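Local coordinates for protein probable TonB-dependent receptor (PDB 4K3F) that probably binds methionine as a periplasmic lipoprotein of the NlpA family, holding selenomethionine in a pocket in this crystal, at residues A[102-107]-A[165-171]; A[12-17]-A[227-232]; A[88-92]-A[162-166]. All coordinates share one frame; numbering follows the deposited sequence. Where two conformers were deposited one is given.

Contact 1: residues A[102-107]-A[165-171]; sequences ATVVIP and VDMALIN. With MSE (selenomethionine), chain B.
Both backbone hydrogen-bonding groups of Val105 are taken by the neighbouring strand: its N donates to Met167 O at 2.9 Å, and its O accepts from Leu169 N at 3.0 Å. This is the ladder of a parallel beta pair, here in the five-stranded mixed sheet of one lobe of a periplasmic-binding-protein fold; the axes of strands 103-107 and 167-170 diverge by only 14°. On the face bearing Val105 and Ala168, CG1 of Val105 and CB of Ala168 are pressed to 3.4 Å, tighter than ordinary van der Waals contact. CG1 meets the methyl because it is tucked between backbone N and carbonyl carbon (chi1 64°). On the other face, Val104 CG1 lies 3.9 Å from CE of Met167, a selenomethionine. The same methyl also touches CD1 of Leu169. The strand entrance is tied reciprocally: Asp166 OD2 accepts from Thr103 N at 3.0 Å, while Asp166 N donates to Thr103 OG1 at 3.1 Å. At the exit Pro107 has no N-H to offer, and Leu169 O, buried without a polar partner, faces its CD. Helix 110-122 covers the Val104 face through Leu120 and Ala116; Leu158 and Val161 pack on Val105 from the reverse side. Past strand 167-170 the chain brings Asn171 to the ligand pocket, where ND2 donates to OXT of the bound selenomethionine at 2.9 Å, nearly straight at 169°.

Contact 2: residues A[12-17]-A[227-232]; sequences VPHAEI and FIQEKY
Glu16 and Tyr232 bridge two helices, 11-26 and 222-232, in a helix-helix crossing that brings together the first and last helices of the chain. The axes of the two short segments come no closer than 11.5 Å, at 129° between their N-to-C directions, so side chains, not close backbones, make the contact. Followed outward, Glu16 begins with CB, which lies 3.2 Å from the phenol oxygen OH of Tyr232. CG stands anti to the carbonyl carbon (chi1 -61°), and from there the chain runs on extended, passing beside the same hydroxyl. At the tip, OE1 accepts a hydrogen bond from Tyr232 OH; the 2.5 Å separation is very short and its exact value deserves caution. OE1 arrives at the ring edge, near the ring plane, with carboxylate and ring turned 32° from each other. This oxygen also lies 3.7 Å from Lys231 CE. The other oxygen, OE2, is 4.5 Å from Lys231 NZ, too far for a salt bridge, though the opposite charges may still attract; NZ makes a weak hydrogen bond to a glycerol, probably from the crystallisation liquor.

The Tyr232 ring is packed from more than one direction. CG of Lys231 sits 3.5 Å above the centre of one face, and CB of Pro13 approaches CZ obliquely at 3.4 Å. Pro13 follows a cis peptide bond and also touches His81 and Glu83. The next residue, His14, turns its CB away from helix 222-232; it lines the selenomethionine pocket and donates from NE2 to Asn198 OD1. Further along helix 11-26 the contact is apolar: CA of Ile17 lies obliquely to the Phe227 ring, near CE2, which also meets CG1, and CD1 of Ile17 meets CG1 of Ile228 at 4.1 Å.

Contact 3: residues A[88-92]-A[162-166]; sequences YSSKY and LTQVD
Ser89 and Asp166 make the one direct hydrogen bond between 88-92 and 162-166: Ser89 OG donates to the backbone O of Asp166 at 2.7 Å, approaching 26° out of the carbonyl plane. With OG anti to the backbone N (chi1 176°), the same oxygen also accepts from Lys91 N at 3.0 Å and from Tyr92 N at 2.8 Å, which defines an ST turn and ST motif. Three bonds therefore converge on one hydroxyl, fixing its rotation and tying the curl of 88-92 to the other loop.

Waters supply most of the remaining polar links. One accepts from Ser90 N and donates to Leu162 O and Val165 O, joining three backbone groups. Lys91 reaches across in an extended chain, yet NZ remains 4.7 Å from Asp166 OD1; a water that accepts from NZ and donates to OD1 mediates between the charges, and another connects NZ to Thr163 O. Lys91 CE, next to the ammonium, comes to 3.3 Å from Thr163 O. A fourth water lies between Tyr92 OH and Asp166 OD1. The other carboxylate oxygen, OD2, is engaged by Thr103 N.

Van der Waals contacts complete the interface. Tyr92 runs alongside Asp166, pointing the same way, and presents its edge: CE2 is 3.5 Å from OD1, with ring and carboxylate planes 69° apart. Nearer the sheet, CD1 of Leu162 packs at 3.9 Å against CB of Tyr88.

Tyr88 also packs against helix 182-185, and its backbone bonds to Ala168. The second loop links helix 158-161 to strand 167-170, which runs antiparallel to strand 86-88 in the sheet. Strand 86-88 ends where 167-170 begins, so this surface contact lies at that end of the pair.

From the N terminus, residues 12-17 come first, and contact 2 is closed only when the chain reaches 227-232, so its loop encloses both other contacts. Within that loop the chain passes 88-92 and then 102-107 before both find partners on one continuous run, 162-171. Contacts 1 and 3 share Val165 and Asp166 there and touch directly, Ala168 CB lying 3.9 Å from Leu162 CD1. Strand 167-170 thus has neighbours on both sides, 103-107 and 86-88. Both contacts lie in the lobe with the five-stranded sheet; contact 2, its centre about 25 Å from that of contact 1, joins the terminal helices of the other lobe. Asn171 and His14 approach the ligand from these separate contacts.

Contact 1: residues A[102-107]-A[165-171]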
loop_
_atom_site.group_PDB
_atom_site.type_symbol
_atom_site.label_atom_id
_atom_site.label_comp_id
_atom_site.label_asym_id
_atom_site.label_seq_id
_atom_site.Cartn_x
_atom_site.Cartn_y
_atom_site.Cartn_z
ATOM N N ALA A 102 8.411 24.170 -6.020
ATOM C CA ALA A 102 7.777 23.006 -6.594
ATOM C C ALA A 102 6.649 22.471 -5.727
ATOM O O ALA A 102 6.735 22.399 -4.493
ATOM C CB ALA A 102 8.785 21.898 -6.883
ATOM N N THR A 103 5.574 22.084 -6.426
ATOM C CA THR A 103 4.450 21.452 -5.815
ATOM C C THR A 103 4.662 19.956 -5.817
ATOM O O THR A 103 4.816 19.331 -6.872
ATOM C CB THR A 103 3.120 21.831 -6.502
ATOM O OG1 THR A 103 3.200 21.592 -7.923
ATOM C CG2 THR A 103 2.804 23.298 -6.243
ATOM N N VAL A 104 4.631 19.390 -4.622
ATOM C CA VAL A 104 4.825 17.941 -4.420
ATOM C C VAL A 104 3.652 17.419 -3.605
ATOM O O VAL A 104 3.483 17.786 -2.433
ATOM C CB VAL A 104 6.154 17.694 -3.694
ATOM C CG1 VAL A 104 6.398 16.229 -3.453
ATOM C CG2 VAL A 104 7.301 18.271 -4.518
ATOM N N VAL A 105 2.845 16.555 -4.210
ATOM C CA VAL A 105 1.655 16.054 -3.539
ATOM C C VAL A 105 1.941 14.668 -2.942
ATOM O O VAL A 105 2.635 13.845 -3.545
ATOM C CB VAL A 105 0.402 16.078 -4.446
ATOM C CG1 VAL A 105 0.548 15.144 -5.643
ATOM C CG2 VAL A 105 -0.845 15.790 -3.645
ATOM N N ILE A 106 1.428 14.465 -1.740
ATOM C CA ILE A 106 1.587 13.199 -1.022
ATOM C C ILE A 106 0.220 12.795 -0.457
ATOM O O ILE A 106 -0.696 13.600 -0.404
ATOM C CB ILE A 106 2.634 13.367 0.119
ATOM C CG1 ILE A 106 2.099 14.232 1.249
ATOM C CG2 ILE A 106 3.963 13.893 -0.450
ATOM C CD1 ILE A 106 3.037 14.410 2.432
ATOM N N PRO A 107 0.082 11.551 -0.035
ATOM C CA PRO A 107 -1.189 11.177 0.587
ATOM C C PRO A 107 -1.497 11.927 1.879
ATOM O O PRO A 107 -0.602 12.302 2.610
ATOM C CB PRO A 107 -1.016 9.670 0.871
ATOM C CG PRO A 107 0.019 9.220 -0.120
ATOM C CD PRO A 107 0.976 10.386 -0.243
ATOM N N VAL A 165 0.754 18.896 -11.043
ATOM C CA VAL A 165 1.739 19.167 -10.016
ATOM C C VAL A 165 3.150 18.906 -10.553
ATOM O O VAL A 165 3.313 18.306 -11.604
ATOM C CB VAL A 165 1.464 18.311 -8.738
ATOM C CG1 VAL A 165 0.079 18.626 -8.184
ATOM C CG2 VAL A 165 1.617 16.828 -9.010
ATOM N N ASP A 166 4.173 19.339 -9.829
ATOM C CA ASP A 166 5.524 19.049 -10.232
ATOM C C ASP A 166 5.936 17.625 -9.922
ATOM O O ASP A 166 6.773 17.063 -10.639
ATOM C CB ASP A 166 6.456 20.080 -9.596
ATOM C CG ASP A 166 6.155 21.515 -10.099
ATOM O OD1 ASP A 166 5.836 21.679 -11.302
ATOM O OD2 ASP A 166 6.195 22.473 -9.300
HETATM N N MSE A 167 5.428 17.061 -8.807
HETATM C CA MSE A 167 5.768 15.676 -8.438
HETATM C C MSE A 167 4.659 15.144 -7.538
HETATM O O MSE A 167 4.095 15.913 -6.722
HETATM C CB MSE A 167 7.131 15.628 -7.745
HETATM C CG MSE A 167 7.680 14.224 -7.538
HETATM SE SE MSE A 167 9.599 14.234 -7.177
HETATM C CE MSE A 167 9.506 15.104 -5.434
ATOM N N ALA A 168 4.430 13.841 -7.634
ATOM C CA ALA A 168 3.486 13.126 -6.790
ATOM C C ALA A 168 4.078 11.834 -6.282
ATOM O O ALA A 168 4.709 11.087 -7.018
ATOM C CB ALA A 168 2.178 12.874 -7.510
ATOM N N LEU A 169 3.885 11.582 -4.990
ATOM C CA LEU A 169 4.336 10.333 -4.380
ATOM C C LEU A 169 3.102 9.459 -4.240
ATOM O O LEU A 169 2.220 9.765 -3.447
ATOM C CB LEU A 169 5.039 10.582 -3.039
ATOM C CG LEU A 169 6.534 10.976 -3.158
ATOM C CD1 LEU A 169 6.721 12.296 -3.892
ATOM C CD2 LEU A 169 7.172 11.018 -1.780
ATOM N N ILE A 170 3.059 8.394 -5.033
ATOM C CA ILE A 170 1.821 7.650 -5.290
ATOM C C ILE A 170 1.989 6.218 -4.853
ATOM O O ILE A 170 2.955 5.568 -5.238
ATOM C CB ILE A 170 1.486 7.663 -6.769
ATOM C CG1 ILE A 170 1.382 9.128 -7.225
ATOM C CG2 ILE A 170 0.203 6.903 -7.010
ATOM C CD1 ILE A 170 1.102 9.290 -8.687
ATOM N N ASN A 171 1.063 5.748 -4.020
ATOM C CA ASN A 171 1.040 4.357 -3.595
ATOM C C ASN A 171 1.044 3.467 -4.821
ATOM O O ASN A 171 0.312 3.696 -5.816
ATOM C CB ASN A 171 -0.185 4.040 -2.748
ATOM C CG ASN A 171 -0.175 4.775 -1.427
ATOM O OD1 ASN A 171 -0.670 5.924 -1.318
ATOM N ND2 ASN A 171 0.424 4.165 -0.433
HETATM N N MSE B 300 -0.867 -1.097 -1.272
HETATM C CA MSE B 300 -0.647 0.181 -0.535
HETATM C C MSE B 300 0.856 0.307 -0.315
HETATM O O MSE B 300 1.506 -0.679 0.049
HETATM O OXT MSE B 300 1.420 1.395 -0.484
HETATM C CB MSE B 300 -1.399 0.207 0.806
HETATM C CG MSE B 300 -1.212 1.508 1.550
HETATM SE SE MSE B 300 -2.047 1.405 3.325
HETATM C CE MSE B 300 -3.866 1.335 2.820
#

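Contact 2: residues A[12-17]-A[227-232]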
loop_
_atom_site.group_PDB
_atom_site.type_symbol
_atom_site.label_atom_id
_atom_site.label_comp_id
_atom_site.label_asym_id
_atom_site.label_seq_id
_atom_site.Cartn_x
_atom_site.Cartn_y
_atom_site.Cartn_z
ATOM N N VAL A 12 -5.323 -4.106 -7.870
ATOM C CA VAL A 12 -3.979 -4.439 -8.348
ATOM C C VAL A 12 -2.966 -3.974 -7.314
ATOM O O VAL A 12 -2.938 -2.799 -6.986
ATOM C CB VAL A 12 -3.634 -3.774 -9.722
ATOM C CG1 VAL A 12 -2.245 -4.175 -10.192
ATOM C CG2 VAL A 12 -4.651 -4.108 -10.798
ATOM N N PRO A 13 -2.119 -4.878 -6.811
ATOM C CA PRO A 13 -1.981 -6.295 -7.117
ATOM C C PRO A 13 -2.909 -7.233 -6.374
ATOM O O PRO A 13 -2.974 -8.413 -6.724
ATOM C CB PRO A 13 -0.532 -6.584 -6.697
ATOM C CG PRO A 13 -0.338 -5.712 -5.517
ATOM C CD PRO A 13 -1.013 -4.415 -5.932
ATOM N N HIS A 14 -3.626 -6.731 -5.355
ATOM C CA HIS A 14 -4.210 -7.618 -4.356
ATOM C C HIS A 14 -5.238 -8.591 -4.902
ATOM O O HIS A 14 -5.165 -9.784 -4.649
ATOM C CB HIS A 14 -4.785 -6.799 -3.189
ATOM C CG HIS A 14 -3.805 -5.819 -2.639
ATOM N ND1 HIS A 14 -3.393 -4.703 -3.338
ATOM C CD2 HIS A 14 -3.096 -5.830 -1.492
ATOM C CE1 HIS A 14 -2.487 -4.057 -2.625
ATOM N NE2 HIS A 14 -2.290 -4.718 -1.497
ATOM N N ALA A 15 -6.197 -8.095 -5.668
ATOM C CA ALA A 15 -7.243 -8.975 -6.191
ATOM C C ALA A 15 -6.682 -9.925 -7.265
ATOM O O ALA A 15 -7.131 -11.065 -7.407
ATOM C CB ALA A 15 -8.429 -8.167 -6.711
ATOM N N GLU A 16 -5.643 -9.486 -7.969
ATOM C CA GLU A 16 -4.980 -10.352 -8.952
ATOM C C GLU A 16 -4.318 -11.525 -8.201
ATOM O O GLU A 16 -4.453 -12.673 -8.589
ATOM C CB GLU A 16 -3.955 -9.568 -9.768
ATOM C CG GLU A 16 -4.560 -8.415 -10.560
ATOM C CD GLU A 16 -3.602 -7.791 -11.583
ATOM O OE1 GLU A 16 -2.406 -7.651 -11.304
ATOM O OE2 GLU A 16 -4.081 -7.372 -12.646
ATOM N N ILE A 17 -3.567 -11.212 -7.154
ATOM C CA ILE A 17 -2.949 -12.254 -6.334
ATOM C C ILE A 17 -3.979 -13.243 -5.819
ATOM O O ILE A 17 -3.785 -14.467 -5.881
ATOM C CB ILE A 17 -2.180 -11.606 -5.155
ATOM C CG1 ILE A 17 -0.939 -10.877 -5.689
ATOM C CG2 ILE A 17 -1.802 -12.648 -4.096
ATOM C CD1 ILE A 17 -0.294 -9.927 -4.680
ATOM N N PHE A 227 4.262 -15.897 -9.233
ATOM C CA PHE A 227 3.320 -15.024 -9.916
ATOM C C PHE A 227 3.709 -13.566 -9.670
ATOM O O PHE A 227 3.731 -12.753 -10.576
ATOM C CB PHE A 227 1.860 -15.261 -9.453
ATOM C CG PHE A 227 0.906 -14.192 -9.926
ATOM C CD1 PHE A 227 0.479 -14.159 -11.248
ATOM C CD2 PHE A 227 0.444 -13.220 -9.065
ATOM C CE1 PHE A 227 -0.375 -13.166 -11.700
ATOM C CE2 PHE A 227 -0.412 -12.231 -9.502
ATOM C CZ PHE A 227 -0.818 -12.198 -10.826
ATOM N N ILE A 228 3.974 -13.222 -8.408
ATOM C CA ILE A 228 4.281 -11.827 -8.048
ATOM C C ILE A 228 5.527 -11.358 -8.807
ATOM O O ILE A 228 5.577 -10.259 -9.360
ATOM C CB ILE A 228 4.478 -11.683 -6.518
ATOM C CG1 ILE A 228 3.123 -11.828 -5.791
ATOM C CG2 ILE A 228 5.113 -10.345 -6.181
ATOM C CD1 ILE A 228 3.226 -12.013 -4.287
ATOM N N GLN A 229 6.545 -12.192 -8.812
ATOM C CA GLN A 229 7.789 -11.835 -9.491
ATOM C C GLN A 229 7.635 -11.577 -11.008
ATOM O O GLN A 229 8.098 -10.551 -11.559
ATOM C CB GLN A 229 8.804 -12.953 -9.242
ATOM C CG GLN A 229 9.378 -12.910 -7.831
ATOM C CD GLN A 229 10.205 -14.132 -7.513
ATOM O OE1 GLN A 229 10.056 -15.174 -8.148
ATOM N NE2 GLN A 229 11.056 -14.025 -6.500
ATOM N N GLU A 230 7.003 -12.518 -11.696
ATOM C CA GLU A 230 6.851 -12.423 -13.155
ATOM C C GLU A 230 5.830 -11.352 -13.556
ATOM O O GLU A 230 6.009 -10.677 -14.560
ATOM C CB GLU A 230 6.475 -13.790 -13.753
ATOM C CG GLU A 230 5.024 -14.190 -13.510
ATOM C CD GLU A 230 4.643 -15.517 -14.160
ATOM O OE1 GLU A 230 5.098 -16.568 -13.641
ATOM O OE2 GLU A 230 3.864 -15.497 -15.162
ATOM N N LYS A 231 4.761 -11.191 -12.765
ATOM C CA LYS A 231 3.691 -10.270 -13.155
ATOM C C LYS A 231 4.119 -8.811 -12.975
ATOM O O LYS A 231 3.881 -7.974 -13.845
ATOM C CB LYS A 231 2.418 -10.591 -12.368
ATOM C CG LYS A 231 1.249 -9.688 -12.687
ATOM C CD LYS A 231 0.600 -9.948 -14.035
ATOM C CE LYS A 231 -0.566 -8.986 -14.197
ATOM N NZ LYS A 231 -1.139 -9.038 -15.554
ATOM N N TYR A 232 4.730 -8.496 -11.834
ATOM C CA TYR A 232 4.979 -7.103 -11.477
ATOM C C TYR A 232 6.427 -6.676 -11.680
ATOM O O TYR A 232 6.722 -5.497 -11.533
ATOM C CB TYR A 232 4.474 -6.834 -10.038
ATOM C CG TYR A 232 3.037 -7.252 -9.868
ATOM C CD1 TYR A 232 2.004 -6.545 -10.480
ATOM C CD2 TYR A 232 2.704 -8.392 -9.137
ATOM C CE1 TYR A 232 0.684 -6.944 -10.355
ATOM C CE2 TYR A 232 1.400 -8.819 -9.026
ATOM C CZ TYR A 232 0.396 -8.098 -9.639
ATOM O OH TYR A 232 -0.888 -8.527 -9.524
#

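Contact 3: residues A[88-92]-A[162-166]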
loop_
_atom_site.group_PDB
_atom_site.type_symbol
_atom_site.label_atom_id
_atom_site.label_comp_id
_atom_site.label_asym_id
_atom_site.label_seq_id
_atom_site.Cartn_x
_atom_site.Cartn_y
_atom_site.Cartn_z
ATOM N N TYR A 88 6.746 10.360 -8.769
ATOM C CA TYR A 88 6.507 10.447 -10.187
ATOM C C TYR A 88 6.343 11.890 -10.592
ATOM O O TYR A 88 5.944 12.730 -9.804
ATOM C CB TYR A 88 5.253 9.645 -10.597
ATOM C CG TYR A 88 5.299 8.208 -10.161
ATOM C CD1 TYR A 88 4.802 7.819 -8.927
ATOM C CD2 TYR A 88 5.849 7.230 -10.966
ATOM C CE1 TYR A 88 4.867 6.509 -8.504
ATOM C CE2 TYR A 88 5.911 5.919 -10.540
ATOM C CZ TYR A 88 5.431 5.558 -9.310
ATOM O OH TYR A 88 5.476 4.244 -8.878
ATOM N N SER A 89 6.682 12.182 -11.842
ATOM C CA SER A 89 6.480 13.516 -12.373
ATOM C C SER A 89 6.154 13.440 -13.865
ATOM O O SER A 89 6.789 12.708 -14.591
ATOM C CB SER A 89 7.738 14.362 -12.210
ATOM O OG SER A 89 7.562 15.645 -12.807
ATOM N N SER A 90 5.170 14.227 -14.299
ATOM C CA SER A 90 4.883 14.329 -15.715
ATOM C C SER A 90 5.711 15.440 -16.356
ATOM O O SER A 90 5.688 15.559 -17.574
ATOM C CB SER A 90 3.385 14.557 -15.967
ATOM O OG SER A 90 3.005 15.855 -15.545
ATOM N N LYS A 91 6.437 16.220 -15.539
ATOM C CA LYS A 91 7.096 17.472 -15.975
ATOM C C LYS A 91 8.623 17.466 -15.827
ATOM O O LYS A 91 9.294 18.252 -16.499
ATOM C CB LYS A 91 6.536 18.665 -15.174
ATOM C CG LYS A 91 5.046 18.894 -15.388
ATOM C CD LYS A 91 4.467 20.089 -14.633
ATOM C CE LYS A 91 2.942 20.031 -14.683
ATOM N NZ LYS A 91 2.262 21.295 -14.281
ATOM N N TYR A 92 9.167 16.622 -14.935
ATOM C CA TYR A 92 10.606 16.583 -14.661
ATOM C C TYR A 92 11.124 15.155 -14.698
ATOM O O TYR A 92 10.391 14.198 -14.390
ATOM C CB TYR A 92 10.922 17.288 -13.322
ATOM C CG TYR A 92 10.447 18.729 -13.315
ATOM C CD1 TYR A 92 11.135 19.703 -14.029
ATOM C CD2 TYR A 92 9.278 19.108 -12.663
ATOM C CE1 TYR A 92 10.711 21.016 -14.058
ATOM C CE2 TYR A 92 8.827 20.427 -12.722
ATOM C CZ TYR A 92 9.558 21.371 -13.418
ATOM O OH TYR A 92 9.145 22.682 -13.491
ATOM N N LEU A 162 -1.527 14.074 -11.211
ATOM C CA LEU A 162 -0.109 14.024 -11.570
ATOM C C LEU A 162 0.288 15.098 -12.594
ATOM O O LEU A 162 1.316 15.747 -12.412
ATOM C CB LEU A 162 0.268 12.620 -12.040
ATOM C CG LEU A 162 1.707 12.377 -12.494
ATOM C CD1 LEU A 162 2.682 12.545 -11.348
ATOM C CD2 LEU A 162 1.825 10.984 -13.085
ATOM N N THR A 163 -0.532 15.346 -13.621
ATOM C CA THR A 163 -0.204 16.368 -14.635
ATOM C C THR A 163 -0.420 17.823 -14.190
ATOM O O THR A 163 -0.103 18.749 -14.934
ATOM C CB THR A 163 -0.960 16.158 -15.976
ATOM O OG1 THR A 163 -2.362 16.264 -15.752
ATOM C CG2 THR A 163 -0.621 14.778 -16.578
ATOM N N GLN A 164 -0.953 18.009 -12.980
ATOM C CA GLN A 164 -1.233 19.324 -12.431
ATOM C C GLN A 164 -0.282 19.708 -11.287
ATOM O O GLN A 164 -0.545 20.689 -10.590
ATOM C CB GLN A 164 -2.675 19.362 -11.879
ATOM C CG GLN A 164 -3.788 19.037 -12.880
ATOM C CD GLN A 164 -5.094 18.600 -12.210
ATOM O OE1 GLN A 164 -5.421 17.416 -12.174
ATOM N NE2 GLN A 164 -5.838 19.556 -11.671
ATOM N N VAL A 165 0.754 18.896 -11.043
ATOM C CA VAL A 165 1.739 19.167 -10.016
ATOM C C VAL A 165 3.150 18.906 -10.553
ATOM O O VAL A 165 3.313 18.306 -11.604
ATOM C CB VAL A 165 1.464 18.311 -8.738
ATOM C CG1 VAL A 165 0.079 18.626 -8.184
ATOM C CG2 VAL A 165 1.617 16.828 -9.010
ATOM N N ASP A 166 4.173 19.339 -9.829
ATOM C CA ASP A 166 5.524 19.049 -10.232
ATOM C C ASP A 166 5.936 17.625 -9.922
ATOM O O ASP A 166 6.773 17.063 -10.639
ATOM C CB ASP A 166 6.456 20.080 -9.596
ATOM C CG ASP A 166 6.155 21.515 -10.099
ATOM O OD1 ASP A 166 5.836 21.679 -11.302
ATOM O OD2 ASP A 166 6.195 22.473 -9.300
HETATM O O HOH W 1 3.991 15.720 -12.218
HETATM O O HOH W 2 2.940 22.176 -11.760
HETATM O O HOH W 3 -0.149 21.834 -14.987
HETATM O O HOH W 4 6.720 23.524 -13.005
#